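Local coordinates for signal recognition particle receptor subunit beta (Mus musculus, PDB 2FH5), which binds GTP as a subunit of the signal recognition particle receptor, which helps target nascent secretory proteins to the endoplasmic reticulum membrane, at residues 8-13 against 56-61; 18-23 against 83-88. All blocks are in the same frame, centred on the assembly; numbering follows the deposited sequence.

Interaction 1: residues 8-13 against 56-61; sequences RAVLFV and LTLIDL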
loop_
_atom_site.group_PDB
_atom_site.type_symbol
_atom_site.label_atom_id
_atom_site.label_comp_id
_atom_site.label_asym_id
_atom_site.label_seq_id
_atom_site.Cartn_x
_atom_site.Cartn_y
_atom_site.Cartn_z
ATOM N N ARG B 8 15.481 12.488 8.855
ATOM C CA ARG B 8 15.551 11.922 7.475
ATOM C C ARG B 8 14.462 10.876 7.170
ATOM O O ARG B 8 13.629 10.542 8.006
ATOM C CB ARG B 8 16.929 11.306 7.206
ATOM C CG ARG B 8 18.076 12.268 7.279
ATOM C CD ARG B 8 19.311 11.652 6.681
ATOM N NE ARG B 8 19.304 11.703 5.225
ATOM C CZ ARG B 8 20.259 11.180 4.456
ATOM N NH1 ARG B 8 21.298 10.562 5.003
ATOM N NH2 ARG B 8 20.187 11.280 3.137
ATOM N N ALA B 9 14.522 10.339 5.960
ATOM C CA ALA B 9 13.535 9.401 5.478
ATOM C C ALA B 9 13.722 7.931 5.808
ATOM O O ALA B 9 14.848 7.421 5.888
ATOM C CB ALA B 9 13.399 9.566 3.976
ATOM N N VAL B 10 12.584 7.267 6.013
ATOM C CA VAL B 10 12.528 5.839 6.258
ATOM C C VAL B 10 11.690 5.278 5.101
ATOM O O VAL B 10 10.526 5.625 4.952
ATOM C CB VAL B 10 11.802 5.477 7.558
ATOM C CG1 VAL B 10 11.821 3.963 7.727
ATOM C CG2 VAL B 10 12.455 6.170 8.744
ATOM N N LEU B 11 12.293 4.428 4.283
ATOM C CA LEU B 11 11.597 3.822 3.164
ATOM C C LEU B 11 10.961 2.467 3.501
ATOM O O LEU B 11 11.619 1.591 4.057
ATOM C CB LEU B 11 12.576 3.639 2.006
ATOM C CG LEU B 11 13.424 4.871 1.695
ATOM C CD1 LEU B 11 14.274 4.596 0.444
ATOM C CD2 LEU B 11 12.537 6.089 1.491
ATOM N N PHE B 12 9.677 2.302 3.196
ATOM C CA PHE B 12 9.007 1.020 3.413
ATOM C C PHE B 12 8.928 0.388 2.014
ATOM O O PHE B 12 8.359 0.977 1.082
ATOM C CB PHE B 12 7.605 1.223 3.982
ATOM C CG PHE B 12 7.590 1.646 5.421
ATOM C CD1 PHE B 12 7.987 2.926 5.794
ATOM C CD2 PHE B 12 7.229 0.748 6.418
ATOM C CE1 PHE B 12 8.028 3.305 7.144
ATOM C CE2 PHE B 12 7.268 1.122 7.767
ATOM C CZ PHE B 12 7.670 2.408 8.124
ATOM N N VAL B 13 9.523 -0.791 1.862
ATOM C CA VAL B 13 9.556 -1.464 0.575
ATOM C C VAL B 13 9.195 -2.913 0.802
ATOM O O VAL B 13 9.263 -3.381 1.927
ATOM C CB VAL B 13 10.981 -1.394 -0.072
ATOM C CG1 VAL B 13 11.382 0.072 -0.368
ATOM C CG2 VAL B 13 11.998 -2.055 0.851
ATOM N N LEU B 56 10.723 11.852 11.701
ATOM C CA LEU B 56 11.220 11.091 10.556
ATOM C C LEU B 56 10.199 11.276 9.414
ATOM O O LEU B 56 9.038 11.590 9.660
ATOM C CB LEU B 56 11.323 9.601 10.927
ATOM C CG LEU B 56 12.353 9.164 11.980
ATOM C CD1 LEU B 56 12.081 7.735 12.441
ATOM C CD2 LEU B 56 13.762 9.270 11.375
ATOM N N THR B 57 10.625 11.133 8.172
ATOM C CA THR B 57 9.677 11.226 7.070
ATOM C C THR B 57 9.414 9.809 6.550
ATOM O O THR B 57 10.253 9.238 5.867
ATOM C CB THR B 57 10.208 12.065 5.904
ATOM O OG1 THR B 57 10.241 13.435 6.291
ATOM C CG2 THR B 57 9.301 11.922 4.680
ATOM N N LEU B 58 8.274 9.226 6.902
ATOM C CA LEU B 58 7.965 7.889 6.410
ATOM C C LEU B 58 7.576 8.023 4.941
ATOM O O LEU B 58 6.814 8.929 4.579
ATOM C CB LEU B 58 6.804 7.277 7.193
ATOM C CG LEU B 58 6.857 7.325 8.725
ATOM C CD1 LEU B 58 5.725 6.490 9.292
ATOM C CD2 LEU B 58 8.185 6.783 9.242
ATOM N N ILE B 59 8.134 7.151 4.101
ATOM C CA ILE B 59 7.839 7.115 2.670
ATOM C C ILE B 59 7.447 5.682 2.300
ATOM O O ILE B 59 8.259 4.755 2.400
ATOM C CB ILE B 59 9.045 7.510 1.826
ATOM C CG1 ILE B 59 9.449 8.953 2.124
ATOM C CG2 ILE B 59 8.731 7.340 0.361
ATOM C CD1 ILE B 59 10.652 9.413 1.286
ATOM N N ASP B 60 6.191 5.508 1.897
ATOM C CA ASP B 60 5.631 4.212 1.521
ATOM C C ASP B 60 5.857 4.008 0.034
ATOM O O ASP B 60 5.317 4.754 -0.749
ATOM C CB ASP B 60 4.127 4.228 1.871
ATOM C CG ASP B 60 3.324 3.050 1.266
ATOM O OD1 ASP B 60 3.850 1.923 1.163
ATOM O OD2 ASP B 60 2.128 3.260 0.908
ATOM N N LEU B 61 6.638 3.006 -0.362
ATOM C CA LEU B 61 6.906 2.777 -1.802
ATOM C C LEU B 61 6.132 1.604 -2.404
ATOM O O LEU B 61 6.084 0.529 -1.840
ATOM C CB LEU B 61 8.415 2.574 -2.063
ATOM C CG LEU B 61 9.383 3.711 -1.654
ATOM C CD1 LEU B 61 10.813 3.386 -2.062
ATOM C CD2 LEU B 61 8.955 5.016 -2.315
#

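Interaction 2: residues 18-23 against 83-88; sequences SGKTLL and VFVVDS. With MG (magnesium ion), chain C; GTP (guanosine-5'-triphosphate), chain D.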
loop_
_atom_site.group_PDB
_atom_site.type_symbol
_atom_site.label_atom_id
_atom_site.label_comp_id
_atom_site.label_asym_id
_atom_site.label_seq_id
_atom_site.Cartn_x
_atom_site.Cartn_y
_atom_site.Cartn_z
ATOM N N SER B 18 2.491 -6.909 1.004
ATOM C CA SER B 18 3.212 -7.308 2.208
ATOM C C SER B 18 2.636 -6.525 3.414
ATOM O O SER B 18 2.738 -6.971 4.547
ATOM C CB SER B 18 4.718 -7.096 2.038
ATOM O OG SER B 18 5.009 -5.797 1.576
ATOM N N GLY B 19 2.000 -5.380 3.130
ATOM C CA GLY B 19 1.372 -4.566 4.160
ATOM C C GLY B 19 2.018 -3.209 4.395
ATOM O O GLY B 19 1.839 -2.618 5.459
ATOM N N LYS B 20 2.759 -2.705 3.417
ATOM C CA LYS B 20 3.465 -1.436 3.586
ATOM C C LYS B 20 2.543 -0.279 3.884
ATOM O O LYS B 20 2.785 0.478 4.817
ATOM C CB LYS B 20 4.327 -1.098 2.345
ATOM C CG LYS B 20 5.442 -2.126 2.041
ATOM C CD LYS B 20 6.161 -1.839 0.697
ATOM C CE LYS B 20 5.222 -1.896 -0.511
ATOM N NZ LYS B 20 4.573 -3.221 -0.700
ATOM N N THR B 21 1.468 -0.149 3.109
ATOM C CA THR B 21 0.566 0.957 3.323
ATOM C C THR B 21 -0.195 0.863 4.627
ATOM O O THR B 21 -0.387 1.882 5.274
ATOM C CB THR B 21 -0.401 1.106 2.152
ATOM O OG1 THR B 21 0.368 1.303 0.973
ATOM C CG2 THR B 21 -1.284 2.346 2.323
ATOM N N LEU B 22 -0.633 -0.340 5.015
ATOM C CA LEU B 22 -1.363 -0.456 6.265
ATOM C C LEU B 22 -0.442 -0.137 7.451
ATOM O O LEU B 22 -0.872 0.545 8.368
ATOM C CB LEU B 22 -1.993 -1.830 6.435
ATOM C CG LEU B 22 -2.966 -1.829 7.629
ATOM C CD1 LEU B 22 -3.920 -0.677 7.497
ATOM C CD2 LEU B 22 -3.759 -3.134 7.716
ATOM N N LEU B 23 0.816 -0.588 7.427
ATOM C CA LEU B 23 1.741 -0.272 8.523
ATOM C C LEU B 23 1.918 1.229 8.591
ATOM O O LEU B 23 1.892 1.819 9.659
ATOM C CB LEU B 23 3.114 -0.900 8.300
ATOM C CG LEU B 23 3.263 -2.381 8.607
ATOM C CD1 LEU B 23 4.666 -2.821 8.285
ATOM C CD2 LEU B 23 2.951 -2.610 10.071
ATOM N N VAL B 83 12.822 -0.152 5.744
ATOM C CA VAL B 83 12.055 -1.224 6.382
ATOM C C VAL B 83 11.551 -2.064 5.241
ATOM O O VAL B 83 10.772 -1.587 4.394
ATOM C CB VAL B 83 10.836 -0.707 7.144
ATOM C CG1 VAL B 83 10.066 -1.890 7.766
ATOM C CG2 VAL B 83 11.284 0.276 8.221
ATOM N N PHE B 84 12.027 -3.295 5.181
ATOM C CA PHE B 84 11.613 -4.202 4.127
ATOM C C PHE B 84 10.500 -5.038 4.754
ATOM O O PHE B 84 10.744 -5.832 5.672
ATOM C CB PHE B 84 12.807 -5.075 3.682
ATOM C CG PHE B 84 12.539 -5.920 2.463
ATOM C CD1 PHE B 84 11.783 -7.097 2.555
ATOM C CD2 PHE B 84 13.025 -5.532 1.219
ATOM C CE1 PHE B 84 11.517 -7.879 1.413
ATOM C CE2 PHE B 84 12.768 -6.307 0.055
ATOM C CZ PHE B 84 12.015 -7.478 0.153
ATOM N N VAL B 85 9.273 -4.840 4.272
ATOM C CA VAL B 85 8.115 -5.564 4.799
ATOM C C VAL B 85 7.879 -6.928 4.156
ATOM O O VAL B 85 7.950 -7.084 2.944
ATOM C CB VAL B 85 6.868 -4.716 4.642
ATOM C CG1 VAL B 85 5.711 -5.388 5.325
ATOM C CG2 VAL B 85 7.132 -3.319 5.195
ATOM N N VAL B 86 7.584 -7.916 4.982
ATOM C CA VAL B 86 7.356 -9.283 4.518
ATOM C C VAL B 86 6.021 -9.865 5.007
ATOM O O VAL B 86 5.704 -9.791 6.193
ATOM C CB VAL B 86 8.486 -10.216 5.027
ATOM C CG1 VAL B 86 8.267 -11.662 4.544
ATOM C CG2 VAL B 86 9.811 -9.691 4.561
ATOM N N ASP B 87 5.238 -10.429 4.097
ATOM C CA ASP B 87 3.991 -11.057 4.478
ATOM C C ASP B 87 4.441 -12.384 5.090
ATOM O O ASP B 87 4.795 -13.307 4.363
ATOM C CB ASP B 87 3.125 -11.332 3.240
ATOM C CG ASP B 87 1.791 -12.008 3.584
ATOM O OD1 ASP B 87 1.792 -12.899 4.455
ATOM O OD2 ASP B 87 0.745 -11.662 2.973
ATOM N N SER B 88 4.420 -12.486 6.414
ATOM C CA SER B 88 4.858 -13.708 7.083
ATOM C C SER B 88 3.988 -14.953 6.856
ATOM O O SER B 88 4.459 -16.091 6.973
ATOM C CB SER B 88 5.007 -13.413 8.567
ATOM O OG SER B 88 5.870 -12.294 8.730
HETATM MG MG MG C . 0.623 0.076 -0.779
HETATM P PG GTP D . 1.308 -2.594 -2.522
HETATM O O1G GTP D . 0.768 -3.392 -3.607
HETATM O O2G GTP D . 0.738 -1.214 -2.468
HETATM O O3G GTP D . 2.850 -2.567 -2.579
HETATM O O3B GTP D . 0.752 -3.440 -1.124
HETATM P PB GTP D . 1.009 -3.048 0.334
HETATM O O1B GTP D . 2.249 -3.708 0.841
HETATM O O2B GTP D . 1.030 -1.552 0.583
HETATM O O3A GTP D . -0.245 -3.770 1.013
HETATM P PA GTP D . -1.387 -3.164 1.912
HETATM O O1A GTP D . -0.875 -2.363 2.979
HETATM O O2A GTP D . -2.383 -2.427 1.060
HETATM O "O5'" GTP D . -1.923 -4.531 2.507
HETATM C "C5'" GTP D . -2.484 -5.478 1.614
HETATM C "C4'" GTP D . -3.626 -6.214 2.313
HETATM O "O4'" GTP D . -3.152 -6.912 3.485
HETATM C "C3'" GTP D . -4.739 -5.298 2.831
HETATM O "O3'" GTP D . -6.046 -5.908 2.635
HETATM C "C2'" GTP D . -4.398 -5.136 4.285
HETATM O "O2'" GTP D . -5.474 -4.674 5.127
HETATM C "C1'" GTP D . -3.827 -6.501 4.671
HETATM N N9 GTP D . -2.830 -6.464 5.726
HETATM C C8 GTP D . -1.735 -5.596 5.804
HETATM N N7 GTP D . -1.024 -5.844 6.901
HETATM C C5 GTP D . -1.669 -6.910 7.565
HETATM C C6 GTP D . -1.403 -7.617 8.753
HETATM O O6 GTP D . -0.494 -7.485 9.550
HETATM N N1 GTP D . -2.307 -8.653 9.112
HETATM C C2 GTP D . -3.415 -8.982 8.354
HETATM N N2 GTP D . -4.239 -9.978 8.783
HETATM N N3 GTP D . -3.660 -8.301 7.203
HETATM C C4 GTP D . -2.796 -7.278 6.827
HETATM O O HOH W 1 2.658 0.566 -0.927
HETATM O O HOH W 2 -1.382 -0.440 -0.509
#

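Interaction 1: residues 8-13 against 56-61
Leu11 and Ile59 lie side by side, pointing the same way, on one face of the parallel strands 9-13 and 55-60. Five backbone hydrogen bonds join the segments. Val10 and Phe12 each use both N and O toward the second strand, whose acceptors are Thr57 O and Ile59 O. The shortest is Phe12 N to Ile59 O, 2.9 Å. The last, Leu61 N to Phe12 O at 3.0 Å, carries the pairing one residue past strand 55-60. Ala9 and Leu11 bond strand 79-87 instead.

Ile59 fills much of the face it shares with Ala9 and Leu11. Its CB rests against Leu11 CD2 at 3.8 Å. CG2 meets the same Leu11 CD2 more loosely, at 4.2 Å. CG1 is anti to the carbonyl carbon (chi1 -63°), and the extended chain beyond it carries CD1 to Ala9 CB and Leu11 CD2, 3.8 Å from each. Phe75 of helix 65-75 packs on Ile59 and Leu11.

On the other face, Leu58 CD2 approaches the edge of the Phe12 ring, 4.1 Å from CE1. Ile59 O also lies at that edge, in the ring plane. Helix 20-29 covers this face through Phe24 and Leu27.

Mainly apolar side chains and paired backbone groups thus let the strands be buried between helices. Asp60 brings a carboxylate to the nucleotide end, where OD2 is hydrogen-bonded to Thr21 OG1, a magnesium ligand.

Interaction 2: residues 18-23 against 83-88
O1B of the GTP beta phosphate is gripped by three donors from segment 18-23. Gly19 N, Lys20 N and Lys20 NZ each donate to it. The lysine chain bends at chi3 and chi4 (both -61°), which curls NZ back to the phosphates. There NZ also bonds GTP O3G at 2.6 Å, so one ammonium bridges the beta and gamma groups and probably offsets part of their negative charge. Gly14 O is a further partner of NZ.

The next amides continue along the nucleotide: Thr21 N donates to O2B and Leu22 N to O1A. Thr21 OG1 binds magnesium at 2.1 Å, together with O2G, O2B, two waters and Ser38. Water 2 donates a hydrogen bond to GTP O2A.

Val85 of strand 79-87 packs behind this loop. Its CG1 lies 3.5 Å from Ser18 O. Its CG2 meets Lys20 CG at 3.8 Å, and Leu23 CD1 comes tip to tip with it at 4.0 Å. Ser18 CB sits 3.4 Å from Val85 O, while its OG is hydrogen-bonded to Leu15 O. The lysine thus has its aliphatic root against valine and its charged end on the phosphates.

Gly19, at positive phi (113°), lets the backbone pass close to the guanine. It stands at the N-cap of helix 20-29, whose first turn is closed by Leu23 N bonding Gly19 O at 3.0 Å. A phosphate cradled by a loop and the start of a helix is the P-loop, or Walker A motif, of GTPases.

From the N terminus, strand 9-13 leads through the phosphate-binding loop into helix 20-29. Interaction 1 closes a loop of 42 residues when strand 55-60 returns beside strand 9-13. Interaction 2 closes a longer one, of 59 residues, when strand 79-87 comes to pack against the start of the helix. The two loops cross, because segment 18-23 lies between 8-13 and 56-61, while 83-88 follows both. Strand 9-13 stands between strands 55-60 and 79-87 in the sheet, and Leu11 O to Val83 N is a probable hydrogen bond joining the contacts. Leu61 and Val13 also pack on Lys20. Together they tie three adjacent strands to the nucleotide-binding helix.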